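Local atomic coordinates of uncharacterized protein (Bacillus cereus, PDB entry 5F2H), a protein that is of unknown function but, as a member of the alpha/beta hydrolase superfamily, probably hydrolyses a substrate not yet identified. Residues D239-N242 with E243-E246; V274-L277 with K278-I282; E298-D301 with E302-E306; A307-Y310 with I311-S315. All coordinates share one frame; numbering follows the deposited sequence.

Contact 1 (D239-N242 with E243-E246)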
loop_
_atom_site.group_PDB
_atom_site.type_symbol
_atom_site.label_atom_id
_atom_site.label_comp_id
_atom_site.label_asym_id
_atom_site.label_seq_id
_atom_site.Cartn_x
_atom_site.Cartn_y
_atom_site.Cartn_z
ATOM N N ASP B 239 -37.767 2.776 6.057
ATOM C CA ASP B 239 -38.746 1.762 5.660
ATOM C C ASP B 239 -38.928 1.762 4.143
ATOM O O ASP B 239 -38.959 0.695 3.524
ATOM C CB ASP B 239 -40.097 1.938 6.363
ATOM C CG ASP B 239 -40.038 1.617 7.849
ATOM O OD1 ASP B 239 -38.952 1.234 8.351
ATOM O OD2 ASP B 239 -41.093 1.727 8.510
ATOM N N GLU B 240 -38.966 2.952 3.545
ATOM C CA GLU B 240 -39.132 3.083 2.096
ATOM C C GLU B 240 -37.998 2.440 1.297
ATOM O O GLU B 240 -38.186 2.083 0.137
ATOM C CB GLU B 240 -39.242 4.554 1.710
ATOM C CG GLU B 240 -40.441 5.226 2.366
ATOM C CD GLU B 240 -40.447 6.739 2.253
ATOM O OE1 GLU B 240 -39.630 7.299 1.483
ATOM O OE2 GLU B 240 -41.285 7.367 2.943
ATOM N N TRP B 241 -36.822 2.299 1.909
ATOM C CA TRP B 241 -35.686 1.696 1.216
ATOM C C TRP B 241 -35.494 0.208 1.494
ATOM O O TRP B 241 -34.436 -0.340 1.192
ATOM C CB TRP B 241 -34.364 2.432 1.483
ATOM C CG TRP B 241 -34.353 3.896 1.093
ATOM C CD1 TRP B 241 -35.042 4.475 0.057
ATOM C CD2 TRP B 241 -33.366 4.860 1.480
ATOM N NE1 TRP B 241 -34.686 5.795 -0.077
ATOM C CE2 TRP B 241 -33.639 6.052 0.766
ATOM C CE3 TRP B 241 -32.323 4.859 2.420
ATOM C CZ2 TRP B 241 -32.912 7.232 0.972
ATOM C CZ3 TRP B 241 -31.601 6.028 2.618
ATOM C CH2 TRP B 241 -31.902 7.198 1.898
ATOM N N ASN B 242 -36.529 -0.450 2.013
ATOM C CA ASN B 242 -36.459 -1.878 2.312
ATOM C C ASN B 242 -36.001 -2.726 1.114
ATOM O O ASN B 242 -35.159 -3.612 1.281
ATOM C CB ASN B 242 -37.815 -2.392 2.835
ATOM C CG ASN B 242 -37.777 -3.865 3.230
ATOM O OD1 ASN B 242 -36.793 -4.341 3.809
ATOM N ND2 ASN B 242 -38.886 -4.567 3.010
ATOM N N GLU B 243 -36.531 -2.456 -0.086
ATOM C CA GLU B 243 -36.155 -3.252 -1.270
ATOM C C GLU B 243 -34.694 -3.001 -1.643
ATOM O O GLU B 243 -33.916 -3.934 -1.837
ATOM C CB GLU B 243 -37.071 -3.003 -2.502
ATOM C CG GLU B 243 -36.857 -1.735 -3.364
ATOM C CD GLU B 243 -37.133 -0.412 -2.677
ATOM O OE1 GLU B 243 -37.440 -0.400 -1.466
ATOM O OE2 GLU B 243 -37.038 0.627 -3.373
ATOM N N LEU B 244 -34.328 -1.728 -1.731
ATOM C CA LEU B 244 -32.972 -1.344 -2.082
ATOM C C LEU B 244 -31.884 -1.838 -1.137
ATOM O O LEU B 244 -30.746 -2.042 -1.562
ATOM C CB LEU B 244 -32.910 0.168 -2.244
ATOM C CG LEU B 244 -33.548 0.649 -3.534
ATOM C CD1 LEU B 244 -33.795 2.141 -3.546
ATOM C CD2 LEU B 244 -32.694 0.252 -4.729
ATOM N N LEU B 245 -32.230 -2.043 0.128
ATOM C CA LEU B 245 -31.259 -2.542 1.105
ATOM C C LEU B 245 -30.753 -3.949 0.747
ATOM O O LEU B 245 -29.779 -4.416 1.309
ATOM C CB LEU B 245 -31.835 -2.486 2.528
ATOM C CG LEU B 245 -32.039 -1.068 3.097
ATOM C CD1 LEU B 245 -32.865 -1.063 4.378
ATOM C CD2 LEU B 245 -30.709 -0.360 3.306
ATOM N N GLU B 246 -31.440 -4.629 -0.166
ATOM C CA GLU B 246 -31.029 -5.957 -0.618
ATOM C C GLU B 246 -29.612 -5.883 -1.166
ATOM O O GLU B 246 -28.792 -6.761 -0.930
ATOM C CB GLU B 246 -31.953 -6.441 -1.739
ATOM C CG GLU B 246 -31.523 -7.749 -2.399
ATOM C CD GLU B 246 -32.455 -8.183 -3.522
ATOM O OE1 GLU B 246 -33.605 -7.688 -3.580
ATOM O OE2 GLU B 246 -32.052 -9.044 -4.336
#

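Contact 2 (V274-L277 with K278-I282)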
loop_
_atom_site.group_PDB
_atom_site.type_symbol
_atom_site.label_atom_id
_atom_site.label_comp_id
_atom_site.label_asym_id
_atom_site.label_seq_id
_atom_site.Cartn_x
_atom_site.Cartn_y
_atom_site.Cartn_z
ATOM N N VAL B 274 -30.149 -0.294 11.773
ATOM C CA VAL B 274 -29.397 -1.451 12.262
ATOM C C VAL B 274 -30.294 -2.688 12.333
ATOM O O VAL B 274 -29.831 -3.812 12.135
ATOM C CB VAL B 274 -28.779 -1.173 13.654
ATOM C CG1 VAL B 274 -28.173 -2.439 14.238
ATOM C CG2 VAL B 274 -27.724 -0.071 13.554
ATOM N N GLN B 275 -31.569 -2.479 12.649
ATOM C CA GLN B 275 -32.539 -3.572 12.732
ATOM C C GLN B 275 -32.683 -4.267 11.372
ATOM O O GLN B 275 -32.646 -5.492 11.288
ATOM C CB GLN B 275 -33.892 -3.032 13.201
ATOM C CG GLN B 275 -35.007 -4.054 13.282
ATOM C CD GLN B 275 -34.726 -5.199 14.240
ATOM O OE1 GLN B 275 -33.687 -5.255 14.898
ATOM N NE2 GLN B 275 -35.675 -6.129 14.320
ATOM N N VAL B 276 -32.803 -3.472 10.311
ATOM C CA VAL B 276 -32.920 -4.021 8.973
ATOM C C VAL B 276 -31.625 -4.759 8.602
ATOM O O VAL B 276 -31.674 -5.836 8.015
ATOM C CB VAL B 276 -33.209 -2.936 7.923
ATOM C CG1 VAL B 276 -33.243 -3.557 6.541
ATOM C CG2 VAL B 276 -34.513 -2.214 8.229
ATOM N N LEU B 277 -30.466 -4.185 8.938
ATOM C CA LEU B 277 -29.189 -4.833 8.626
ATOM C C LEU B 277 -29.131 -6.223 9.246
ATOM O O LEU B 277 -28.492 -7.111 8.692
ATOM C CB LEU B 277 -27.975 -4.018 9.114
ATOM C CG LEU B 277 -27.695 -2.616 8.566
ATOM C CD1 LEU B 277 -26.386 -2.118 9.162
ATOM C CD2 LEU B 277 -27.583 -2.584 7.056
ATOM N N LYS B 278 -29.758 -6.391 10.410
ATOM C CA LYS B 278 -29.796 -7.694 11.097
ATOM C C LYS B 278 -30.824 -8.626 10.402
ATOM O O LYS B 278 -30.554 -9.810 10.154
ATOM C CB LYS B 278 -30.147 -7.523 12.578
ATOM C CG LYS B 278 -30.211 -8.838 13.335
ATOM C CD LYS B 278 -30.614 -8.678 14.796
ATOM C CE LYS B 278 -30.759 -10.051 15.457
ATOM N NZ LYS B 278 -31.161 -10.001 16.889
ATOM N N ASP B 279 -31.985 -8.062 10.069
ATOM C CA ASP B 279 -33.052 -8.779 9.381
ATOM C C ASP B 279 -32.576 -9.337 8.036
ATOM O O ASP B 279 -32.995 -10.432 7.640
ATOM C CB ASP B 279 -34.250 -7.846 9.126
ATOM C CG ASP B 279 -34.913 -7.358 10.411
ATOM O OD1 ASP B 279 -34.761 -8.031 11.457
ATOM O OD2 ASP B 279 -35.640 -6.335 10.352
ATOM N N LYS B 280 -31.718 -8.584 7.342
ATOM C CA LYS B 280 -31.187 -8.994 6.031
ATOM C C LYS B 280 -29.801 -9.595 6.104
ATOM O O LYS B 280 -29.077 -9.663 5.097
ATOM C CB LYS B 280 -31.222 -7.825 5.059
ATOM C CG LYS B 280 -32.657 -7.393 4.871
ATOM C CD LYS B 280 -32.907 -6.467 3.716
ATOM C CE LYS B 280 -34.390 -6.154 3.683
ATOM N NZ LYS B 280 -34.798 -5.509 2.416
ATOM N N ASN B 281 -29.453 -10.002 7.320
ATOM C CA ASN B 281 -28.185 -10.631 7.645
ATOM C C ASN B 281 -26.969 -10.011 6.935
ATOM O O ASN B 281 -26.230 -10.703 6.235
ATOM C CB ASN B 281 -28.313 -12.131 7.357
ATOM C CG ASN B 281 -27.147 -12.937 7.888
ATOM O OD1 ASN B 281 -26.173 -12.387 8.410
ATOM N ND2 ASN B 281 -27.244 -14.255 7.769
ATOM N N ILE B 282 -26.769 -8.707 7.133
ATOM C CA ILE B 282 -25.646 -7.985 6.526
ATOM C C ILE B 282 -24.551 -7.897 7.574
ATOM O O ILE B 282 -24.782 -7.359 8.655
ATOM C CB ILE B 282 -26.039 -6.547 6.148
ATOM C CG1 ILE B 282 -27.351 -6.511 5.351
ATOM C CG2 ILE B 282 -24.899 -5.884 5.391
ATOM C CD1 ILE B 282 -27.279 -7.212 4.021
#

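Contact 3 (E298-D301 with E302-E306)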
loop_
_atom_site.group_PDB
_atom_site.type_symbol
_atom_site.label_atom_id
_atom_site.label_comp_id
_atom_site.label_asym_id
_atom_site.label_seq_id
_atom_site.Cartn_x
_atom_site.Cartn_y
_atom_site.Cartn_z
ATOM N N GLU B 298 -15.365 11.423 21.494
ATOM C CA GLU B 298 -14.053 12.065 21.619
ATOM C C GLU B 298 -12.872 11.157 21.205
ATOM O O GLU B 298 -11.817 11.652 20.809
ATOM C CB GLU B 298 -13.937 12.750 22.983
ATOM C CG GLU B 298 -12.791 13.746 23.086
ATOM C CD GLU B 298 -12.994 14.746 24.216
ATOM O OE1 GLU B 298 -14.165 15.002 24.569
ATOM O OE2 GLU B 298 -12.003 15.341 24.695
ATOM N N ASP B 299 -13.089 9.842 21.221
ATOM C CA ASP B 299 -12.080 8.870 20.786
ATOM C C ASP B 299 -12.561 8.268 19.444
ATOM O O ASP B 299 -12.429 7.064 19.190
ATOM C CB ASP B 299 -11.869 7.758 21.820
ATOM C CG ASP B 299 -13.088 6.865 22.003
ATOM O OD1 ASP B 299 -14.160 7.141 21.415
ATOM O OD2 ASP B 299 -12.957 5.858 22.732
ATOM N N PHE B 300 -13.117 9.121 18.590
ATOM C CA PHE B 300 -13.614 8.682 17.294
ATOM C C PHE B 300 -12.543 8.173 16.331
ATOM O O PHE B 300 -12.828 7.285 15.511
ATOM C CB PHE B 300 -14.404 9.795 16.619
ATOM C CG PHE B 300 -14.906 9.421 15.276
ATOM C CD1 PHE B 300 -15.971 8.536 15.152
ATOM C CD2 PHE B 300 -14.359 9.976 14.128
ATOM C CE1 PHE B 300 -16.468 8.190 13.901
ATOM C CE2 PHE B 300 -14.853 9.635 12.879
ATOM C CZ PHE B 300 -15.909 8.743 12.767
ATOM N N ASP B 301 -11.333 8.749 16.399
ATOM C CA ASP B 301 -10.240 8.329 15.514
ATOM C C ASP B 301 -9.802 6.888 15.830
ATOM O O ASP B 301 -9.221 6.203 14.970
ATOM C CB ASP B 301 -9.075 9.334 15.501
ATOM C CG ASP B 301 -8.485 9.583 16.876
ATOM O OD1 ASP B 301 -8.984 9.012 17.872
ATOM O OD2 ASP B 301 -7.531 10.387 16.965
ATOM N N GLU B 302 -10.095 6.440 17.056
ATOM C CA GLU B 302 -9.794 5.078 17.491
ATOM C C GLU B 302 -10.839 4.130 16.936
ATOM O O GLU B 302 -10.525 3.001 16.574
ATOM C CB GLU B 302 -9.732 4.967 19.015
ATOM C CG GLU B 302 -8.523 5.646 19.618
ATOM C CD GLU B 302 -7.212 5.002 19.169
ATOM O OE1 GLU B 302 -7.245 3.956 18.477
ATOM O OE2 GLU B 302 -6.135 5.529 19.524
ATOM N N LEU B 303 -12.088 4.583 16.884
ATOM C CA LEU B 303 -13.154 3.764 16.335
ATOM C C LEU B 303 -12.856 3.571 14.866
ATOM O O LEU B 303 -13.013 2.463 14.360
ATOM C CB LEU B 303 -14.521 4.400 16.525
ATOM C CG LEU B 303 -14.922 4.673 17.978
ATOM C CD1 LEU B 303 -16.302 5.312 18.021
ATOM C CD2 LEU B 303 -14.891 3.405 18.820
ATOM N N LEU B 304 -12.422 4.639 14.184
ATOM C CA LEU B 304 -12.067 4.537 12.758
ATOM C C LEU B 304 -11.016 3.467 12.513
ATOM O O LEU B 304 -11.014 2.837 11.454
ATOM C CB LEU B 304 -11.556 5.849 12.177
ATOM C CG LEU B 304 -12.517 6.976 11.838
ATOM C CD1 LEU B 304 -11.750 8.208 11.379
ATOM C CD2 LEU B 304 -13.444 6.505 10.734
ATOM N N LYS B 305 -10.103 3.292 13.466
ATOM C CA LYS B 305 -9.072 2.274 13.333
ATOM C C LYS B 305 -9.771 0.907 13.293
ATOM O O LYS B 305 -9.581 0.146 12.339
ATOM C CB LYS B 305 -8.056 2.369 14.469
ATOM C CG LYS B 305 -6.888 1.412 14.324
ATOM C CD LYS B 305 -5.788 1.640 15.347
ATOM C CE LYS B 305 -5.127 2.997 15.152
ATOM N NZ LYS B 305 -3.986 3.198 16.084
ATOM N N GLU B 306 -10.592 0.611 14.306
ATOM C CA GLU B 306 -11.346 -0.656 14.350
ATOM C C GLU B 306 -12.177 -0.863 13.094
ATOM O O GLU B 306 -12.149 -1.914 12.484
ATOM C CB GLU B 306 -12.368 -0.713 15.489
ATOM C CG GLU B 306 -11.891 -0.964 16.902
ATOM C CD GLU B 306 -13.081 -1.188 17.841
ATOM O OE1 GLU B 306 -12.882 -1.588 19.012
ATOM O OE2 GLU B 306 -14.240 -1.022 17.385
#

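Contact 4 (A307-Y310 with I311-S315)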
loop_
_atom_site.group_PDB
_atom_site.type_symbol
_atom_site.label_atom_id
_atom_site.label_comp_id
_atom_site.label_asym_id
_atom_site.label_seq_id
_atom_site.Cartn_x
_atom_site.Cartn_y
_atom_site.Cartn_z
ATOM N N ALA B 307 -12.973 0.146 12.769
ATOM C CA ALA B 307 -13.848 0.106 11.608
ATOM C C ALA B 307 -13.109 -0.352 10.366
ATOM O O ALA B 307 -13.518 -1.285 9.696
ATOM C CB ALA B 307 -14.466 1.471 11.386
ATOM N N ILE B 308 -11.999 0.298 10.070
ATOM C CA ILE B 308 -11.227 -0.067 8.901
ATOM C C ILE B 308 -10.669 -1.481 9.037
ATOM O O ILE B 308 -10.689 -2.250 8.070
ATOM C CB ILE B 308 -10.137 0.975 8.617
ATOM C CG1 ILE B 308 -10.812 2.300 8.246
ATOM C CG2 ILE B 308 -9.234 0.515 7.477
ATOM C CD1 ILE B 308 -9.855 3.407 7.870
ATOM N N LYS B 309 -10.171 -1.824 10.224
ATOM C CA LYS B 309 -9.638 -3.172 10.462
ATOM C C LYS B 309 -10.721 -4.145 10.098
ATOM O O LYS B 309 -10.540 -5.001 9.249
ATOM C CB LYS B 309 -9.218 -3.389 11.920
ATOM C CG LYS B 309 -7.917 -2.713 12.335
ATOM C CD LYS B 309 -7.715 -2.758 13.844
ATOM C CE LYS B 309 -7.755 -4.161 14.437
ATOM N NZ LYS B 309 -7.627 -4.094 15.919
ATOM N N TYR B 310 -11.870 -3.947 10.720
ATOM C CA TYR B 310 -13.047 -4.765 10.489
ATOM C C TYR B 310 -13.412 -4.861 9.019
ATOM O O TYR B 310 -13.417 -5.951 8.458
ATOM C CB TYR B 310 -14.219 -4.176 11.274
ATOM C CG TYR B 310 -15.553 -4.828 11.027
ATOM C CD1 TYR B 310 -15.902 -6.018 11.658
ATOM C CD2 TYR B 310 -16.501 -4.208 10.223
ATOM C CE1 TYR B 310 -17.142 -6.598 11.452
ATOM C CE2 TYR B 310 -17.745 -4.777 10.011
ATOM C CZ TYR B 310 -18.063 -5.971 10.623
ATOM O OH TYR B 310 -19.305 -6.532 10.404
ATOM N N ILE B 311 -13.660 -3.709 8.399
ATOM C CA ILE B 311 -14.065 -3.631 6.989
ATOM C C ILE B 311 -13.207 -4.372 5.994
ATOM O O ILE B 311 -13.690 -5.253 5.288
ATOM C CB ILE B 311 -14.248 -2.168 6.508
ATOM C CG1 ILE B 311 -15.472 -1.567 7.198
ATOM C CG2 ILE B 311 -14.453 -2.100 4.992
ATOM C CD1 ILE B 311 -15.747 -0.131 6.833
ATOM N N GLU B 312 -11.935 -4.058 5.904
ATOM C CA GLU B 312 -11.215 -4.796 4.908
ATOM C C GLU B 312 -9.917 -5.482 5.254
ATOM O O GLU B 312 -9.568 -6.493 4.648
ATOM C CB GLU B 312 -10.667 -3.889 3.805
ATOM C CG GLU B 312 -10.339 -4.677 2.542
ATOM C CD GLU B 312 -11.575 -5.359 1.946
ATOM O OE1 GLU B 312 -12.716 -5.042 2.357
ATOM O OE2 GLU B 312 -11.416 -6.208 1.048
ATOM N N ASP B 313 -9.250 -4.955 6.277
ATOM C CA ASP B 313 -8.126 -5.591 6.967
ATOM C C ASP B 313 -8.557 -7.052 7.235
ATOM O O ASP B 313 -7.884 -7.985 6.780
ATOM C CB ASP B 313 -7.707 -4.702 8.149
ATOM C CG ASP B 313 -6.505 -5.223 8.906
ATOM O OD1 ASP B 313 -5.872 -6.200 8.465
ATOM O OD2 ASP B 313 -6.174 -4.618 9.944
ATOM N N LYS B 314 -9.680 -7.263 7.930
ATOM C CA LYS B 314 -10.065 -8.620 8.336
ATOM C C LYS B 314 -10.114 -9.549 7.122
ATOM O O LYS B 314 -9.404 -10.556 7.077
ATOM C CB LYS B 314 -11.422 -8.671 9.048
ATOM C CG LYS B 314 -11.796 -10.102 9.432
ATOM C CD LYS B 314 -13.187 -10.268 10.018
ATOM C CE LYS B 314 -13.466 -11.749 10.248
ATOM N NZ LYS B 314 -14.835 -12.028 10.757
ATOM N N SER B 315 -10.957 -9.207 6.150
ATOM C CA SER B 315 -11.111 -10.012 4.941
ATOM C C SER B 315 -11.218 -9.129 3.697
ATOM O O SER B 315 -12.050 -9.358 2.817
ATOM C CB SER B 315 -12.349 -10.901 5.078
ATOM O OG SER B 315 -13.508 -10.117 5.291
#

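Contact 1 (D239-N242 with E243-E246)
Trp241 and Leu245 are joined in the connection between strand 227-231 and helix 247-250, where a type I beta turn from Asp239 to Asn242 runs straight into residues of helical backbone conformation. Leu245 N donates to Trp241 O at 3.0 Å, a bond of the helical i to i+4 kind. The turn itself is closed by Asn242 N on Asp239 O, 3.1 Å. In the alpha/beta fold this excursion lies over helices 209-219 and 267-279, and the large apolar residues are the ones turned to them: Trp241 meets Leu215, and Leu245 reaches Phe273 and Val276. Leu245 holds CG opposite its own carbonyl carbon (chi1 -69°), which lays CG and CD1 over Trp241 O. Leu244 takes the next place round the turn; its CD1 approaches Trp241 CD1 obliquely at 4.5 Å, a loose contact at the pyrrole part of the indole. The outer side is polar. Asn242 has CG swung away from its backbone N (chi1 -177°) and OD1 hydrogen-bonded to Lys280 NZ, though that amine is modelled implausibly close to Asn242 O and its exact place is doubtful. The bent chain of Glu243 brings its carboxylate back toward the Glu240 carbonyl, although two acceptors gain nothing from each other there.

Contact 2 (V274-L277 with K278-I282)
Leu277 O receives Ile282 N at 2.8 Å in a nearly straight bond (N-H...O 173°), and with Asn281 N on Lys278 O, 3.0 Å, this forms the Schellman motif that ends helix 267-279. Asn281 is the C-prime residue, with positive phi; asparagine enters that conformation more readily than most non-glycine residues. Before the end the usual helical bonds continue, Asp279 N to Gln275 O at 2.9 Å and Lys280 N to Val276 O at 2.8 Å. The reversal also creates an apolar contact typical of Schellman ends: Ile282, beyond the C-prime residue, turns back so that its CG1 lies 4.3 Å from Leu277 CD2. On another side of the helix the Lys280 chain runs extended beside Val276, both pointing the same way, with CE 4.0 Å from Val276 CG1. The aliphatic part thus follows one branch of the valine, and NZ is carried on toward Asn242 in the loop of residues 239-246. Gln275 bends at chi2 (60°) and carries NE2 to 3.6 Å from Asp279 OD1, near but not hydrogen-bonded, the amide and carboxylate planes standing 85° apart. Within the beta-alpha-beta unit of strands 254-260 and 284-289, Val274 and Leu277 pack on His284 of the following strand, and Leu277 and Ile282 together meet Leu248 of helix 247-250.

Contact 3 (E298-D301 with E302-E306)
Phe300 has its ring swung away from the backbone N (chi1 178°), and Leu304, one turn on, sets CG opposite its own carbonyl carbon (chi1 -76°); the two torsions lean the groups toward each other along helix 300-313. Leu304 CG lies 3.7 Å from Phe300 CE2, and CD2 of the same leucine 3.9 Å from Phe300 CZ, so the branched end fits obliquely round the far part of the ring. Leu303 CD1 adds a lighter touch at Phe300 CD1, 4.3 Å. Beneath these side chains Leu304 N donates to Phe300 O at 3.0 Å, the first firm i to i+4 bond of the helix. Asp299 occupies the N-cap position, yet its side chain does no capping; its carbonyl serves the first turn instead, taking Glu302 N at 3.2 Å and Leu303 N weakly. The buried side continues past the contact, with Trp150 and Tyr296 each set edge-to-face with Phe300, Met231 also against that ring, and Leu304 on Ile229. Acidic residues suit the other side: Asp301 and Glu302 point the same way, OD1 of the former 4.8 Å from OE2 of the latter. Their mutual repulsion is probably offset in part by the positive end of the helix dipole, which favours negative charge in a first turn, while the aromatic and aliphatic groups of that turn are packed in the core.

Contact 4 (A307-Y310 with I311-S315)
Ala307 and Ile311 are linked by the straightest of the backbone bonds here, Ile311 N to Ala307 O at 2.8 Å with an N-H...O angle of 174°, and CG1 of the isoleucine lies over the same carbonyl oxygen. Glu312 N repeats the i to i+4 pattern on Ile308 O at 3.1 Å. Then the spacing changes: Lys314 N bonds to Lys309 O, five residues back, at 2.8 Å, the mark of a wider pi-type turn near the C-terminal end of helix 300-313. At this wider turn Asp313 CB packs beside the same Lys309 carbonyl.

The apolar contact is between neighbours: Tyr310 holds its ring away from the backbone N (chi1 174°), so that CD2 comes to 4.1 Å from Ile311 CG1. The small methyl of Ala307 suits a place against the sheet, probably allowing a close approach.

Among the charged groups, Lys309 and Asp313 run side by side, and Asp313 OD2 touches the aliphatic CG of Lys309 at 3.5 Å, whereas Lys309 NZ stays 6.2 Å from that oxygen; the lysine chain bends at chi3 (56°), and no salt bridge is made. Tyr310 makes its cation-pi contact elsewhere, with Lys254, whose NZ is also bonded to Ser315 OG.

The apolar side faces the parallel sheet: Ile311 lies on Ile203 of strand 202-207 and Ile229 of strand 227-231, Ile308 shares Ile203, and Ala307 touches Ile229 and Tyr256 of strand 254-260.

Contacts 1 and 2 form a pair, their centres 11 Å apart: the loop of contact 1 packs directly on the helix end of contact 2. Contacts 3 and 4 are successive parts of helix 300-313, with centres 13 Å apart. This helix keeps clear of the loop, the nearest atoms being about 14 Å apart for contacts 1 and 4 and about 19 Å for contacts 1 and 3, but contacts 2 and 4 approach to about 6 Å between nearest atoms. Lys254, at the start of strand 254-260, and Glu283, just before strand 284-289, border contact 4. Phe300 of contact 3 lies near, without touching, a GxSxG sequence that includes Ser208 and resembles the nucleophile elbow of alpha/beta hydrolases.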